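Local coordinates for ribosomal protein S2-related protein (Deinococcus radiodurans, PDB 2JH3) that binds a 4Fe-4S cluster and, with its chelatase-like domains, may act as a sirohydrochlorin ferrochelatase, at residues L294-L298 against W348-P352; L426-W431 against L448-A453; A280-L284 against L364-E369. Residue numbers count along the deposited sequence, not the author numbering.

Contact 1 of 3, residues L294-L298 against W348-P352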
loop_
_atom_site.group_PDB
_atom_site.type_symbol
_atom_site.label_atom_id
_atom_site.label_comp_id
_atom_site.label_asym_id
_atom_site.label_seq_id
_atom_site.Cartn_x
_atom_site.Cartn_y
_atom_site.Cartn_z
ATOM N N LEU A 294 13.478 3.565 13.896
ATOM C CA LEU A 294 12.542 4.658 13.761
ATOM C C LEU A 294 11.691 4.345 12.566
ATOM O O LEU A 294 12.210 4.309 11.437
ATOM C CB LEU A 294 13.315 6.001 13.505
ATOM C CG LEU A 294 14.375 6.492 14.498
ATOM C CD1 LEU A 294 14.881 7.926 14.199
ATOM C CD2 LEU A 294 13.825 6.526 15.919
ATOM N N GLY A 295 10.400 4.020 12.752
ATOM C CA GLY A 295 9.564 3.623 11.600
ATOM C C GLY A 295 10.198 2.433 10.925
ATOM O O GLY A 295 10.400 1.384 11.532
ATOM N N GLU A 296 10.524 2.581 9.636
ATOM C CA GLU A 296 11.088 1.536 8.826
ATOM C C GLU A 296 12.609 1.674 8.639
ATOM O O GLU A 296 13.187 0.987 7.760
ATOM C CB GLU A 296 10.466 1.573 7.441
ATOM C CG GLU A 296 8.986 1.103 7.332
ATOM C CD GLU A 296 8.513 0.970 5.819
ATOM O OE1 GLU A 296 8.231 2.020 5.189
ATOM O OE2 GLU A 296 8.333 -0.181 5.323
ATOM N N VAL A 297 13.244 2.442 9.509
ATOM C CA VAL A 297 14.677 2.698 9.452
ATOM C C VAL A 297 15.443 2.224 10.667
ATOM O O VAL A 297 15.008 2.385 11.812
ATOM C CB VAL A 297 14.963 4.211 9.183
ATOM C CG1 VAL A 297 16.451 4.580 9.214
ATOM C CG2 VAL A 297 14.457 4.504 7.824
ATOM N N LEU A 298 16.579 1.588 10.378
ATOM C CA LEU A 298 17.523 1.069 11.345
ATOM C C LEU A 298 18.690 2.075 11.433
ATOM O O LEU A 298 19.290 2.414 10.417
ATOM C CB LEU A 298 18.058 -0.313 10.932
ATOM C CG LEU A 298 19.028 -0.982 11.926
ATOM C CD1 LEU A 298 18.431 -1.203 13.206
ATOM C CD2 LEU A 298 19.527 -2.290 11.379
ATOM N N TRP A 348 4.376 6.913 5.352
ATOM C CA TRP A 348 3.717 5.782 4.742
ATOM C C TRP A 348 4.651 4.597 4.749
ATOM O O TRP A 348 5.872 4.755 4.636
ATOM C CB TRP A 348 3.157 6.115 3.334
ATOM C CG TRP A 348 1.836 6.739 3.447
ATOM C CD1 TRP A 348 1.402 7.546 4.474
ATOM C CD2 TRP A 348 0.782 6.695 2.508
ATOM N NE1 TRP A 348 0.125 7.936 4.247
ATOM C CE2 TRP A 348 -0.293 7.398 3.062
ATOM C CE3 TRP A 348 0.588 5.999 1.305
ATOM C CZ2 TRP A 348 -1.523 7.546 2.389
ATOM C CZ3 TRP A 348 -0.619 6.100 0.662
ATOM C CH2 TRP A 348 -1.673 6.851 1.204
ATOM N N ARG A 349 4.084 3.416 5.001
ATOM C CA ARG A 349 4.822 2.147 5.040
ATOM C C ARG A 349 5.230 1.677 3.642
ATOM O O ARG A 349 4.941 0.522 3.174
ATOM C CB ARG A 349 3.989 1.117 5.783
ATOM C CG ARG A 349 4.812 -0.009 6.512
ATOM C CD ARG A 349 3.997 -1.303 6.706
ATOM N NE ARG A 349 2.832 -0.991 7.564
ATOM C CZ ARG A 349 2.017 -1.895 8.102
ATOM N NH1 ARG A 349 2.212 -3.162 7.856
ATOM N NH2 ARG A 349 0.994 -1.521 8.832
ATOM N N THR A 350 5.974 2.542 2.939
ATOM C CA THR A 350 6.320 2.350 1.532
ATOM C C THR A 350 7.750 2.758 1.252
ATOM O O THR A 350 8.098 2.923 0.107
ATOM C CB THR A 350 5.408 3.173 0.656
ATOM O OG1 THR A 350 5.587 4.532 1.015
ATOM C CG2 THR A 350 3.933 2.764 0.857
ATOM N N LEU A 351 8.621 2.791 2.282
ATOM C CA LEU A 351 10.006 3.195 2.127
ATOM C C LEU A 351 10.612 2.109 1.280
ATOM O O LEU A 351 10.364 0.966 1.505
ATOM C CB LEU A 351 10.716 3.266 3.469
ATOM C CG LEU A 351 12.046 3.967 3.606
ATOM C CD1 LEU A 351 11.809 5.365 3.368
ATOM C CD2 LEU A 351 12.601 3.722 4.990
ATOM N N PRO A 352 11.377 2.465 0.270
ATOM C CA PRO A 352 12.055 1.476 -0.536
ATOM C C PRO A 352 13.304 0.856 0.138
ATOM O O PRO A 352 13.912 1.433 1.031
ATOM C CB PRO A 352 12.377 2.270 -1.831
ATOM C CG PRO A 352 12.677 3.631 -1.308
ATOM C CD PRO A 352 11.666 3.838 -0.178
HETATM O O HOH W 1 8.243 4.438 6.335
#
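A beta hairpin tip meets the loop before strand 355-359, whose W348 touches the iron-sulfur cluster, at the dimer interface of the DR2241 stabilising domain. The tip is a type II' turn from L294 to V297, closed on both sides by L294 N to V297 O (2.8 Å) and V297 N to L294 O (2.9 Å). It joins strands 292-294 and 297-302, and G295, at phi/psi 58/-121, occupies the corner where positive phi favours glycine. From the next position E296 points its CA-to-CB bond toward 348-352, and its side chain reaches that loop with chi1 m and chi2 t, contributing 96 Å² of the 216 Å² buried in total. E296 OE1 accepts a hydrogen bond from L351 N at 3.0 Å, with an N-H...O angle of 163°. T350 N lies only 3.2 Å from E296 OE1, but the angle is too poor for a bond. R349 is the centre of an inverse gamma turn, consistent with the weak T350 N to W348 O bond of 2.8 Å.

The other carboxylate oxygen, OE2, forms a salt bridge with R349 NH1 of the second subunit, which also hydrogen-bonds L351 O of this chain; both pairs recur reciprocally, so one glutamate ties the loop of its own chain to its neighbour. W348 turns its CA-to-CB bond away from the hairpin. Beside these polar contacts, V297 CG2 packs on L351 CD2 at 3.5 Å. One water completes the junction, donating to E296 OE1 at 2.7 Å and to W348 O at 2.9 Å.

Contact 2 of 3, residues L426-W431 against L448-A453; sequences LRTRLW and LPCAEA. With SF4 (iron/sulfur cluster), chain E.
C450 SG binds FE1 of the 4Fe-4S cluster at 2.3 Å, from the end of a two-stranded parallel sheet in the cluster-binding domain; C422, C425 and C454 are the other cysteine ligands. Strands 427-429 and 448-450 run with axes 4.1 Å apart at closest approach and 39° between their directions. T428 pairs with P449 (CA-CA 5.0 Å) and R429 with C450 (CA-CA 4.7 Å). The parallel ladder consists of T428 N to L448 O (2.9 Å), C450 N to T428 O (2.8 Å) and L430 N to C450 O (3.0 Å). T428 and P449 share one face, R429 and C450 the other. After R429 (phi/psi -72/85), the centre of an inverse gamma turn, the chain enters a 3-10 segment at L430.

C450 takes chi1 t, and its SG accepts a weak bond from E452 N at 3.7 Å. R427 NE makes a weak bond to P449 O (3.3 Å), and a water bridges the same two atoms; the guanidinium also forms a salt bridge with E52.

W431, with chi1 p and chi2 -96°, sets its ring edge against C450 SG, 4.4 Å from the five-membered ring centroid. A453 CB lies over the ring face in a CH-pi contact, 4.1 Å from the six-membered centroid. On the side of T428 and P449, L430 CD2 reaches P449 CB at 3.7 Å.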
loop_
_atom_site.group_PDB
_atom_site.type_symbol
_atom_site.label_atom_id
_atom_site.label_comp_id
_atom_site.label_asym_id
_atom_site.label_seq_id
_atom_site.Cartn_x
_atom_site.Cartn_y
_atom_site.Cartn_z
ATOM N N LEU A 426 2.370 4.948 8.994
ATOM C CA LEU A 426 2.886 4.587 10.351
ATOM C C LEU A 426 2.227 5.289 11.550
ATOM O O LEU A 426 2.263 4.836 12.722
ATOM C CB LEU A 426 4.367 4.889 10.391
ATOM C CG LEU A 426 5.477 3.851 10.013
ATOM C CD1 LEU A 426 5.039 2.612 9.434
ATOM C CD2 LEU A 426 6.755 4.450 9.332
ATOM N N ARG A 427 1.717 6.470 11.291
ATOM C CA ARG A 427 1.251 7.344 12.354
ATOM C C ARG A 427 -0.097 6.915 12.902
ATOM O O ARG A 427 -0.833 6.115 12.265
ATOM C CB ARG A 427 1.178 8.782 11.830
ATOM C CG ARG A 427 2.509 9.388 11.570
ATOM C CD ARG A 427 2.317 10.836 11.160
ATOM N NE ARG A 427 3.504 11.729 11.266
ATOM C CZ ARG A 427 4.137 12.364 10.292
ATOM N NH1 ARG A 427 5.065 13.254 10.590
ATOM N NH2 ARG A 427 3.761 12.234 9.027
ATOM N N THR A 428 -0.380 7.417 14.110
ATOM C CA THR A 428 -1.629 7.209 14.873
ATOM C C THR A 428 -2.352 8.574 14.979
ATOM O O THR A 428 -1.803 9.530 15.510
ATOM C CB THR A 428 -1.314 6.697 16.328
ATOM O OG1 THR A 428 -0.710 5.386 16.265
ATOM C CG2 THR A 428 -2.595 6.534 17.152
ATOM N N ARG A 429 -3.566 8.621 14.424
ATOM C CA ARG A 429 -4.390 9.870 14.318
ATOM C C ARG A 429 -4.955 10.327 15.624
ATOM O O ARG A 429 -6.094 10.072 15.973
ATOM C CB ARG A 429 -5.436 9.733 13.200
ATOM C CG ARG A 429 -6.366 8.561 13.284
ATOM C CD ARG A 429 -7.119 8.435 11.960
ATOM N NE ARG A 429 -8.117 7.349 11.897
ATOM C CZ ARG A 429 -7.819 6.090 11.593
ATOM N NH1 ARG A 429 -8.786 5.198 11.493
ATOM N NH2 ARG A 429 -6.557 5.705 11.350
ATOM N N LEU A 430 -4.149 11.081 16.348
ATOM C CA LEU A 430 -4.528 11.658 17.626
ATOM C C LEU A 430 -5.763 12.567 17.513
ATOM O O LEU A 430 -6.589 12.677 18.434
ATOM C CB LEU A 430 -3.383 12.492 18.123
ATOM C CG LEU A 430 -2.406 11.933 19.156
ATOM C CD1 LEU A 430 -2.270 10.421 19.247
ATOM C CD2 LEU A 430 -1.112 12.718 19.108
ATOM N N TRP A 431 -5.863 13.189 16.356
ATOM C CA TRP A 431 -6.893 14.174 16.083
ATOM C C TRP A 431 -8.251 13.498 15.930
ATOM O O TRP A 431 -9.269 14.169 15.898
ATOM C CB TRP A 431 -6.544 14.973 14.823
ATOM C CG TRP A 431 -6.305 14.111 13.538
ATOM C CD1 TRP A 431 -5.094 13.703 13.079
ATOM C CD2 TRP A 431 -7.268 13.622 12.609
ATOM N NE1 TRP A 431 -5.235 12.926 11.968
ATOM C CE2 TRP A 431 -6.555 12.893 11.622
ATOM C CE3 TRP A 431 -8.673 13.732 12.487
ATOM C CZ2 TRP A 431 -7.186 12.248 10.551
ATOM C CZ3 TRP A 431 -9.284 13.137 11.383
ATOM C CH2 TRP A 431 -8.552 12.403 10.442
ATOM N N LEU A 448 4.293 6.471 16.124
ATOM C CA LEU A 448 4.492 7.830 15.682
ATOM C C LEU A 448 3.182 8.577 15.742
ATOM O O LEU A 448 2.204 8.069 15.281
ATOM C CB LEU A 448 4.973 7.826 14.240
ATOM C CG LEU A 448 6.345 7.303 13.819
ATOM C CD1 LEU A 448 6.463 5.849 13.903
ATOM C CD2 LEU A 448 6.555 7.646 12.400
ATOM N N PRO A 449 3.157 9.745 16.341
ATOM C CA PRO A 449 1.862 10.501 16.296
ATOM C C PRO A 449 1.530 11.275 15.042
ATOM O O PRO A 449 2.410 11.786 14.340
ATOM C CB PRO A 449 2.002 11.467 17.465
ATOM C CG PRO A 449 3.514 11.688 17.625
ATOM C CD PRO A 449 4.189 10.429 17.166
ATOM N N CYS A 450 0.230 11.380 14.764
ATOM C CA CYS A 450 -0.325 12.223 13.718
ATOM C C CYS A 450 -1.158 13.300 14.419
ATOM O O CYS A 450 -2.140 12.975 15.129
ATOM C CB CYS A 450 -1.202 11.493 12.709
ATOM S SG CYS A 450 -1.869 12.662 11.493
ATOM N N ALA A 451 -0.737 14.574 14.255
ATOM C CA ALA A 451 -1.337 15.658 14.995
ATOM C C ALA A 451 -2.433 16.350 14.184
ATOM O O ALA A 451 -3.151 17.216 14.724
ATOM C CB ALA A 451 -0.230 16.687 15.418
ATOM N N GLU A 452 -2.576 16.001 12.894
ATOM C CA GLU A 452 -3.501 16.765 12.020
ATOM C C GLU A 452 -3.686 15.988 10.700
ATOM O O GLU A 452 -2.716 15.406 10.164
ATOM C CB GLU A 452 -2.996 18.216 11.740
ATOM C CG GLU A 452 -4.072 19.026 11.026
ATOM C CD GLU A 452 -3.741 20.451 10.821
ATOM O OE1 GLU A 452 -2.616 20.845 11.126
ATOM O OE2 GLU A 452 -4.634 21.163 10.399
ATOM N N ALA A 453 -4.916 15.955 10.203
ATOM C CA ALA A 453 -5.194 15.433 8.932
ATOM C C ALA A 453 -4.328 16.077 7.867
ATOM O O ALA A 453 -4.297 17.300 7.718
ATOM C CB ALA A 453 -6.655 15.542 8.600
HETATM FE FE1 SF4 E . -2.051 11.449 9.592
HETATM FE FE2 SF4 E . -2.116 11.518 6.878
HETATM FE FE3 SF4 E . -0.812 9.538 8.180
HETATM FE FE4 SF4 E . -3.544 9.619 8.217
HETATM S S1 SF4 E . -2.213 9.291 6.337
HETATM S S2 SF4 E . -2.193 9.230 10.043
HETATM S S3 SF4 E . -3.916 11.908 8.308
HETATM S S4 SF4 E . -0.184 11.750 8.152
HETATM O O HOH W 2 1.868 4.912 15.389
HETATM O O HOH W 3 4.883 11.990 13.675
#

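Contact 3 of 3, residues A280-L284 against L364-E369; sequences AWAAL and LRLGLE
W281, with 109 Å² covered, is the centre of this helix-helix contact, followed by R365 (47 Å²) and L284 (46 Å²). Both segments are helical, with axes 98° apart in direction and 11.5 Å at closest approach. This wide, nearly perpendicular crossing is bridged by side chains; the nearest backbone pair is W281 CA and R365 CA, 7.4 Å apart. W281 (chi1 m, chi2 95°) points its CA-to-CB bond toward 364-369. R365 lays its aliphatic part over one face of the indole, CG standing 3.6 Å from the six-membered centroid of W281 and 7° off the normal, a CH-pi contact, while its guanidinium forms a salt bridge with E43. At the ring edge, W281 CH2 meets L368 CB at 3.8 Å. One turn on, L284 (chi1 t, chi2 m) directs CD1 to L364 CD2 (3.8 Å) and L368 CD2 (3.7 Å). Helix 275-290 thus packs across helix 361-371, with helix 375-383 joining through I376, which touches W281 and L284, and strand 305-310 meeting L364 and L368.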
loop_
_atom_site.group_PDB
_atom_site.type_symbol
_atom_site.label_atom_id
_atom_site.label_comp_id
_atom_site.label_asym_id
_atom_site.label_seq_id
_atom_site.Cartn_x
_atom_site.Cartn_y
_atom_site.Cartn_z
ATOM N N ALA A 280 14.494 17.707 21.686
ATOM C CA ALA A 280 14.088 16.554 20.895
ATOM C C ALA A 280 15.275 15.973 20.157
ATOM O O ALA A 280 15.466 14.756 20.110
ATOM C CB ALA A 280 12.978 16.869 20.002
ATOM N N TRP A 281 16.185 16.833 19.712
ATOM C CA TRP A 281 17.360 16.307 19.041
ATOM C C TRP A 281 18.364 15.737 20.009
ATOM O O TRP A 281 19.082 14.816 19.651
ATOM C CB TRP A 281 17.910 17.326 18.004
ATOM C CG TRP A 281 16.892 17.359 16.880
ATOM C CD1 TRP A 281 15.887 18.224 16.734
ATOM C CD2 TRP A 281 16.788 16.422 15.800
ATOM N NE1 TRP A 281 15.171 17.935 15.610
ATOM C CE2 TRP A 281 15.685 16.789 15.043
ATOM C CE3 TRP A 281 17.494 15.270 15.454
ATOM C CZ2 TRP A 281 15.273 16.072 13.924
ATOM C CZ3 TRP A 281 17.101 14.546 14.335
ATOM C CH2 TRP A 281 16.003 14.959 13.577
ATOM N N ALA A 282 18.393 16.235 21.246
ATOM C CA ALA A 282 19.195 15.557 22.300
ATOM C C ALA A 282 18.675 14.143 22.568
ATOM O O ALA A 282 19.470 13.161 22.792
ATOM C CB ALA A 282 19.207 16.360 23.574
ATOM N N ALA A 283 17.356 13.991 22.579
ATOM C CA ALA A 283 16.770 12.660 22.728
ATOM C C ALA A 283 17.148 11.716 21.569
ATOM O O ALA A 283 17.478 10.503 21.715
ATOM C CB ALA A 283 15.300 12.763 22.800
ATOM N N LEU A 284 17.128 12.272 20.386
ATOM C CA LEU A 284 17.444 11.464 19.194
ATOM C C LEU A 284 18.900 11.018 19.235
ATOM O O LEU A 284 19.158 9.881 18.979
ATOM C CB LEU A 284 17.153 12.258 17.912
ATOM C CG LEU A 284 17.441 11.635 16.509
ATOM C CD1 LEU A 284 18.883 11.616 16.094
ATOM C CD2 LEU A 284 16.944 10.226 16.413
ATOM N N LEU A 364 23.407 14.259 10.785
ATOM C CA LEU A 364 22.336 13.347 11.231
ATOM C C LEU A 364 20.968 13.977 11.295
ATOM O O LEU A 364 19.974 13.387 10.833
ATOM C CB LEU A 364 22.674 12.705 12.620
ATOM C CG LEU A 364 21.759 11.560 13.151
ATOM C CD1 LEU A 364 21.707 10.410 12.227
ATOM C CD2 LEU A 364 22.290 11.083 14.557
ATOM N N ARG A 365 20.885 15.177 11.876
ATOM C CA ARG A 365 19.628 15.860 12.041
ATOM C C ARG A 365 18.993 16.181 10.700
ATOM O O ARG A 365 17.815 15.870 10.478
ATOM C CB ARG A 365 19.817 17.131 12.831
ATOM C CG ARG A 365 18.536 17.938 12.972
ATOM C CD ARG A 365 18.627 19.015 14.000
ATOM N NE ARG A 365 18.657 20.402 13.517
ATOM C CZ ARG A 365 19.702 21.075 12.995
ATOM N NH1 ARG A 365 20.894 20.505 12.721
ATOM N NH2 ARG A 365 19.543 22.362 12.701
ATOM N N LEU A 366 19.744 16.850 9.812
ATOM C CA LEU A 366 19.177 17.109 8.449
ATOM C C LEU A 366 18.802 15.842 7.735
ATOM O O LEU A 366 17.798 15.794 7.128
ATOM C CB LEU A 366 20.088 18.003 7.586
ATOM C CG LEU A 366 19.484 18.516 6.250
ATOM C CD1 LEU A 366 18.255 19.364 6.449
ATOM C CD2 LEU A 366 20.575 19.288 5.437
ATOM N N GLY A 367 19.622 14.812 7.806
ATOM C CA GLY A 367 19.294 13.531 7.312
ATOM C C GLY A 367 17.970 12.959 7.724
ATOM O O GLY A 367 17.127 12.624 6.902
ATOM N N LEU A 368 17.753 12.977 9.011
ATOM C CA LEU A 368 16.519 12.482 9.604
ATOM C C LEU A 368 15.345 13.394 9.403
ATOM O O LEU A 368 14.247 12.897 9.228
ATOM C CB LEU A 368 16.729 12.209 11.119
ATOM C CG LEU A 368 17.011 10.823 11.748
ATOM C CD1 LEU A 368 16.964 9.593 10.829
ATOM C CD2 LEU A 368 18.174 10.753 12.591
ATOM N N GLU A 369 15.565 14.714 9.396
ATOM C CA GLU A 369 14.532 15.652 9.078
ATOM C C GLU A 369 14.044 15.605 7.623
ATOM O O GLU A 369 12.836 15.791 7.398
ATOM C CB GLU A 369 14.937 17.083 9.392
ATOM C CG GLU A 369 13.704 17.974 9.456
ATOM C CD GLU A 369 12.993 17.807 10.798
ATOM O OE1 GLU A 369 13.586 18.300 11.791
ATOM O OE2 GLU A 369 11.905 17.188 10.879
#

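In the fold
Contacts 1 and 3 both belong to the DR2241 stabilising domain and are largely buried, whereas contact 2 lies in the cluster-binding domain and is only partly buried. Their chemistry differs even between the two buried contacts: contact 3 is apolar and CH-pi packing between helices, contact 1 turns on a carboxylate at the subunit interface, and contact 2 combines strand hydrogen bonds with metal ligation. Contact 1 links the others. L294 CD1 packs on L284 CD2 of contact 3 at 3.8 Å, and G295 CA on L426 CD2 of contact 2 at 3.7 Å. Contacts 2 and 3 do not touch, their nearest atoms being about 8 Å apart. Contacts 1 and 2 both supply residues around the SF4 cluster.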